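Local structure of tropomodulin (Caenorhabditis elegans, 1PGV) at residues M150-V162 and R174-V186. The protein probably caps the pointed ends of actin filaments, blocking their elongation and depolymerization there, with this chain forming its C-terminal leucine-rich-repeat-like domain. Sequence-based numbering, arbitrary orientation.
Sequences MMAIEENESLLRV and RVSEALERNYERV
Glu154, its CG trans to the backbone N (chi1 -170°), extends to meet Arg174, whose chain bends at chi3 and presents the guanidinium side-on. Arg174 NE donates to Glu154 OE1 and Arg174 NH2 to the syn lone pair of Glu154 OE2, both at 2.8 Å, completing a two-pronged salt bridge. The sulfur of Met151 lies over one guanidinium face, 3.6 Å from Arg174 NH2, while Glu170 pairs with NH1.

One turn beyond Ala178, Arg181 turns end-on to the backbone of Glu154: NH1 (2.8 Å) and NH2 both donate to Glu154 O. The same guanidinium holds Asn182 OD1 through NE and NH2, which fixes the amide's rotation and leaves ND2 facing the loop. There ND2 donates to Asn156 O at 2.9 Å and, nearly straight (165°) and on a carbonyl lone pair, to Leu159 O at 2.8 Å. Asn156 OD1 in turn accepts from Ser158 N, an Asx turn, and from Leu159 N, which makes an Asx motif and shapes the same loop. A leucine in place of Asn182 would probably leave the carbonyls of Asn156 and Leu159 without their shared donor and the Arg181 guanidinium freer to swing.

Beneath the polar layer, Leu179 CD2 packs 3.9 Å from Leu159 CB and also touches Ile153 and Val162, while Ile153 CD1 meets Val175 CG2 at 3.8 Å. Segments 150-155 and 174-186 run nearly parallel (15°), and helix 169-190 covers the loop leading into strand 161-163, at one edge of the parallel sheet, while helix 112-121 packs against Ile153 and Leu159.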
loop_
_atom_site.group_PDB
_atom_site.type_symbol
_atom_site.label_atom_id
_atom_site.label_comp_id
_atom_site.label_asym_id
_atom_site.label_seq_id
_atom_site.Cartn_x
_atom_site.Cartn_y
_atom_site.Cartn_z
ATOM N N MET A 150 -9.731 -9.869 -4.777
ATOM C CA MET A 150 -9.540 -11.235 -4.313
ATOM C C MET A 150 -8.635 -12.030 -5.236
ATOM O O MET A 150 -7.847 -12.854 -4.772
ATOM C CB MET A 150 -10.882 -11.951 -4.130
ATOM C CG MET A 150 -11.664 -12.215 -5.397
ATOM S SD MET A 150 -13.113 -13.237 -5.016
ATOM C CE MET A 150 -13.298 -14.129 -6.576
ATOM N N MET A 151 -8.725 -11.788 -6.542
ATOM C CA MET A 151 -7.871 -12.511 -7.472
ATOM C C MET A 151 -6.437 -11.994 -7.432
ATOM O O MET A 151 -5.484 -12.773 -7.552
ATOM C CB MET A 151 -8.420 -12.413 -8.897
ATOM C CG MET A 151 -9.788 -13.073 -9.055
ATOM S SD MET A 151 -9.847 -14.740 -8.343
ATOM C CE MET A 151 -8.974 -15.656 -9.574
ATOM N N ALA A 152 -6.282 -10.684 -7.269
ATOM C CA ALA A 152 -4.959 -10.067 -7.205
ATOM C C ALA A 152 -4.223 -10.567 -5.970
ATOM O O ALA A 152 -3.042 -10.915 -6.032
ATOM C CB ALA A 152 -5.082 -8.556 -7.141
ATOM N N ILE A 153 -4.932 -10.585 -4.850
ATOM C CA ILE A 153 -4.359 -11.035 -3.585
ATOM C C ILE A 153 -3.990 -12.516 -3.651
ATOM O O ILE A 153 -2.921 -12.928 -3.191
ATOM C CB ILE A 153 -5.351 -10.796 -2.434
ATOM C CG1 ILE A 153 -5.526 -9.289 -2.213
ATOM C CG2 ILE A 153 -4.857 -11.478 -1.161
ATOM C CD1 ILE A 153 -6.653 -8.919 -1.258
ATOM N N GLU A 154 -4.873 -13.319 -4.231
ATOM C CA GLU A 154 -4.631 -14.746 -4.340
ATOM C C GLU A 154 -3.358 -15.034 -5.132
ATOM O O GLU A 154 -2.682 -16.031 -4.889
ATOM C CB GLU A 154 -5.846 -15.416 -4.990
ATOM C CG GLU A 154 -5.852 -16.918 -4.948
ATOM C CD GLU A 154 -7.188 -17.491 -5.382
ATOM O OE1 GLU A 154 -8.102 -17.599 -4.535
ATOM O OE2 GLU A 154 -7.318 -17.816 -6.578
ATOM N N GLU A 155 -3.017 -14.153 -6.071
ATOM C CA GLU A 155 -1.820 -14.339 -6.881
ATOM C C GLU A 155 -0.572 -13.776 -6.196
ATOM O O GLU A 155 0.555 -14.104 -6.571
ATOM C CB GLU A 155 -1.996 -13.657 -8.241
ATOM C CG GLU A 155 -0.994 -14.093 -9.277
ATOM C CD GLU A 155 -1.166 -13.368 -10.595
ATOM O OE1 GLU A 155 -2.327 -13.096 -10.975
ATOM O OE2 GLU A 155 -0.140 -13.085 -11.248
ATOM N N ASN A 156 -0.776 -12.928 -5.197
ATOM C CA ASN A 156 0.344 -12.308 -4.485
ATOM C C ASN A 156 0.870 -13.280 -3.425
ATOM O O ASN A 156 0.108 -13.753 -2.592
ATOM C CB ASN A 156 -0.125 -11.013 -3.817
ATOM C CG ASN A 156 1.028 -10.188 -3.262
ATOM O OD1 ASN A 156 1.807 -10.671 -2.432
ATOM N ND2 ASN A 156 1.145 -8.935 -3.720
ATOM N N GLU A 157 2.171 -13.559 -3.457
ATOM C CA GLU A 157 2.773 -14.492 -2.500
ATOM C C GLU A 157 3.390 -13.840 -1.257
ATOM O O GLU A 157 3.750 -14.542 -0.306
ATOM C CB GLU A 157 3.842 -15.336 -3.202
ATOM C CG GLU A 157 3.304 -16.264 -4.279
ATOM C CD GLU A 157 4.402 -17.055 -4.979
ATOM O OE1 GLU A 157 4.073 -17.845 -5.886
ATOM O OE2 GLU A 157 5.591 -16.888 -4.628
ATOM N N SER A 158 3.494 -12.512 -1.252
ATOM C CA SER A 158 4.100 -11.800 -0.120
ATOM C C SER A 158 3.139 -11.191 0.901
ATOM O O SER A 158 3.465 -11.104 2.084
ATOM C CB SER A 158 5.030 -10.700 -0.635
ATOM O OG SER A 158 6.088 -11.237 -1.409
ATOM N N LEU A 159 1.958 -10.757 0.458
ATOM C CA LEU A 159 0.990 -10.154 1.367
ATOM C C LEU A 159 0.598 -11.010 2.567
ATOM O O LEU A 159 0.166 -12.155 2.417
ATOM C CB LEU A 159 -0.293 -9.774 0.608
ATOM C CG LEU A 159 -0.137 -8.634 -0.398
ATOM C CD1 LEU A 159 -1.437 -8.481 -1.191
ATOM C CD2 LEU A 159 0.185 -7.337 0.336
ATOM N N LEU A 160 0.730 -10.427 3.757
ATOM C CA LEU A 160 0.376 -11.102 4.998
ATOM C C LEU A 160 -0.821 -10.424 5.646
ATOM O O LEU A 160 -1.608 -11.068 6.335
ATOM C CB LEU A 160 1.568 -11.087 5.965
ATOM C CG LEU A 160 2.813 -11.796 5.436
ATOM C CD1 LEU A 160 3.960 -11.626 6.440
ATOM C CD2 LEU A 160 2.506 -13.275 5.212
ATOM N N ARG A 161 -0.959 -9.117 5.421
ATOM C CA ARG A 161 -2.066 -8.360 5.994
ATOM C C ARG A 161 -2.663 -7.394 4.977
ATOM O O ARG A 161 -1.946 -6.611 4.357
ATOM C CB ARG A 161 -1.597 -7.579 7.228
ATOM C CG ARG A 161 -1.307 -8.460 8.446
ATOM C CD ARG A 161 -0.727 -7.653 9.608
ATOM N NE ARG A 161 0.645 -7.217 9.351
ATOM C CZ ARG A 161 1.677 -8.044 9.203
ATOM N NH1 ARG A 161 1.500 -9.354 9.290
ATOM N NH2 ARG A 161 2.888 -7.561 8.959
ATOM N N VAL A 162 -3.980 -7.469 4.806
ATOM C CA VAL A 162 -4.680 -6.594 3.875
ATOM C C VAL A 162 -5.833 -5.947 4.630
ATOM O O VAL A 162 -6.805 -6.611 5.003
ATOM C CB VAL A 162 -5.221 -7.382 2.663
ATOM C CG1 VAL A 162 -6.074 -6.465 1.769
ATOM C CG2 VAL A 162 -4.059 -7.946 1.864
ATOM N N ARG A 174 -11.350 -16.501 0.053
ATOM C CA ARG A 174 -10.163 -16.626 -0.780
ATOM C C ARG A 174 -9.021 -15.732 -0.299
ATOM O O ARG A 174 -7.850 -16.112 -0.369
ATOM C CB ARG A 174 -10.516 -16.341 -2.242
ATOM C CG ARG A 174 -11.548 -17.326 -2.776
ATOM C CD ARG A 174 -11.909 -17.098 -4.233
ATOM N NE ARG A 174 -10.846 -17.492 -5.147
ATOM C CZ ARG A 174 -11.042 -17.766 -6.432
ATOM N NH1 ARG A 174 -12.263 -17.691 -6.946
ATOM N NH2 ARG A 174 -10.021 -18.110 -7.202
ATOM N N VAL A 175 -9.357 -14.552 0.209
ATOM C CA VAL A 175 -8.339 -13.642 0.711
ATOM C C VAL A 175 -7.720 -14.224 1.983
ATOM O O VAL A 175 -6.496 -14.306 2.098
ATOM C CB VAL A 175 -8.935 -12.249 0.985
ATOM C CG1 VAL A 175 -7.973 -11.404 1.808
ATOM C CG2 VAL A 175 -9.199 -11.553 -0.351
ATOM N N SER A 176 -8.559 -14.640 2.923
ATOM C CA SER A 176 -8.063 -15.228 4.168
ATOM C C SER A 176 -7.152 -16.423 3.874
ATOM O O SER A 176 -6.065 -16.543 4.445
ATOM C CB SER A 176 -9.231 -15.667 5.050
ATOM O OG SER A 176 -9.994 -16.678 4.416
ATOM N N GLU A 177 -7.587 -17.307 2.980
ATOM C CA GLU A 177 -6.783 -18.474 2.628
ATOM C C GLU A 177 -5.433 -18.092 2.034
ATOM O O GLU A 177 -4.401 -18.683 2.372
ATOM C CB GLU A 177 -7.538 -19.361 1.637
ATOM C CG GLU A 177 -8.699 -20.097 2.263
ATOM C CD GLU A 177 -8.242 -21.043 3.350
ATOM O OE1 GLU A 177 -7.449 -21.955 3.038
ATOM O OE2 GLU A 177 -8.668 -20.873 4.513
ATOM N N ALA A 178 -5.436 -17.105 1.146
ATOM C CA ALA A 178 -4.207 -16.654 0.514
ATOM C C ALA A 178 -3.246 -16.051 1.536
ATOM O O ALA A 178 -2.042 -16.321 1.498
ATOM C CB ALA A 178 -4.523 -15.622 -0.565
ATOM N N LEU A 179 -3.770 -15.229 2.439
ATOM C CA LEU A 179 -2.915 -14.595 3.441
ATOM C C LEU A 179 -2.320 -15.643 4.377
ATOM O O LEU A 179 -1.144 -15.558 4.752
ATOM C CB LEU A 179 -3.700 -13.552 4.236
ATOM C CG LEU A 179 -4.208 -12.368 3.397
ATOM C CD1 LEU A 179 -4.822 -11.321 4.306
ATOM C CD2 LEU A 179 -3.058 -11.764 2.597
ATOM N N GLU A 180 -3.129 -16.629 4.747
ATOM C CA GLU A 180 -2.646 -17.700 5.622
ATOM C C GLU A 180 -1.584 -18.517 4.892
ATOM O O GLU A 180 -0.571 -18.904 5.478
ATOM C CB GLU A 180 -3.803 -18.601 6.053
ATOM C CG GLU A 180 -4.572 -18.065 7.243
ATOM C CD GLU A 180 -3.679 -17.864 8.458
ATOM O OE1 GLU A 180 -3.031 -18.843 8.882
ATOM O OE2 GLU A 180 -3.624 -16.731 8.984
ATOM N N ARG A 181 -1.823 -18.784 3.613
ATOM C CA ARG A 181 -0.879 -19.526 2.786
ATOM C C ARG A 181 0.457 -18.777 2.771
ATOM O O ARG A 181 1.529 -19.381 2.914
ATOM C CB ARG A 181 -1.430 -19.640 1.357
ATOM C CG ARG A 181 -0.465 -20.159 0.307
ATOM C CD ARG A 181 -0.946 -19.741 -1.093
ATOM N NE ARG A 181 -0.767 -18.305 -1.304
ATOM C CZ ARG A 181 -1.372 -17.592 -2.250
ATOM N NH1 ARG A 181 -2.221 -18.170 -3.094
ATOM N NH2 ARG A 181 -1.114 -16.297 -2.359
ATOM N N ASN A 182 0.393 -17.458 2.596
ATOM C CA ASN A 182 1.606 -16.646 2.565
ATOM C C ASN A 182 2.306 -16.633 3.924
ATOM O O ASN A 182 3.535 -16.651 3.994
ATOM C CB ASN A 182 1.281 -15.212 2.132
ATOM C CG ASN A 182 0.804 -15.137 0.689
ATOM O OD1 ASN A 182 0.929 -16.103 -0.062
ATOM N ND2 ASN A 182 0.275 -13.980 0.290
ATOM N N TYR A 183 1.530 -16.606 4.998
ATOM C CA TYR A 183 2.117 -16.603 6.331
ATOM C C TYR A 183 2.866 -17.919 6.546
ATOM O O TYR A 183 3.958 -17.936 7.119
ATOM C CB TYR A 183 1.029 -16.427 7.388
ATOM C CG TYR A 183 1.538 -16.464 8.812
ATOM C CD1 TYR A 183 1.689 -17.674 9.490
ATOM C CD2 TYR A 183 1.874 -15.288 9.480
ATOM C CE1 TYR A 183 2.158 -17.709 10.804
ATOM C CE2 TYR A 183 2.345 -15.311 10.792
ATOM C CZ TYR A 183 2.484 -16.523 11.446
ATOM O OH TYR A 183 2.942 -16.548 12.747
ATOM N N GLU A 184 2.282 -19.018 6.077
ATOM C CA GLU A 184 2.919 -20.329 6.219
ATOM C C GLU A 184 4.198 -20.415 5.396
ATOM O O GLU A 184 5.165 -21.068 5.794
ATOM C CB GLU A 184 1.955 -21.439 5.805
ATOM C CG GLU A 184 0.894 -21.718 6.844
ATOM C CD GLU A 184 1.510 -22.062 8.186
ATOM O OE1 GLU A 184 2.365 -22.971 8.214
ATOM O OE2 GLU A 184 1.147 -21.426 9.200
ATOM N N ARG A 185 4.202 -19.752 4.244
ATOM C CA ARG A 185 5.369 -19.738 3.374
ATOM C C ARG A 185 6.535 -19.078 4.116
ATOM O O ARG A 185 7.673 -19.559 4.062
ATOM C CB ARG A 185 5.036 -18.975 2.086
ATOM C CG ARG A 185 6.166 -18.874 1.081
ATOM C CD ARG A 185 5.608 -18.714 -0.334
ATOM N NE ARG A 185 6.505 -17.961 -1.201
ATOM C CZ ARG A 185 6.772 -16.668 -1.039
ATOM N NH1 ARG A 185 6.204 -16.002 -0.044
ATOM N NH2 ARG A 185 7.594 -16.037 -1.870
ATOM N N VAL A 186 6.239 -17.985 4.816
ATOM C CA VAL A 186 7.244 -17.258 5.587
ATOM C C VAL A 186 7.728 -18.093 6.774
ATOM O O VAL A 186 8.930 -18.176 7.036
ATOM C CB VAL A 186 6.678 -15.921 6.132
ATOM C CG1 VAL A 186 7.650 -15.301 7.138
ATOM C CG2 VAL A 186 6.430 -14.954 4.977
HETATM O O HOH W 1 -7.295 -18.275 -1.944
HETATM O O HOH W 2 4.857 -14.938 2.115
HETATM O O HOH W 3 -1.089 -13.563 7.091
#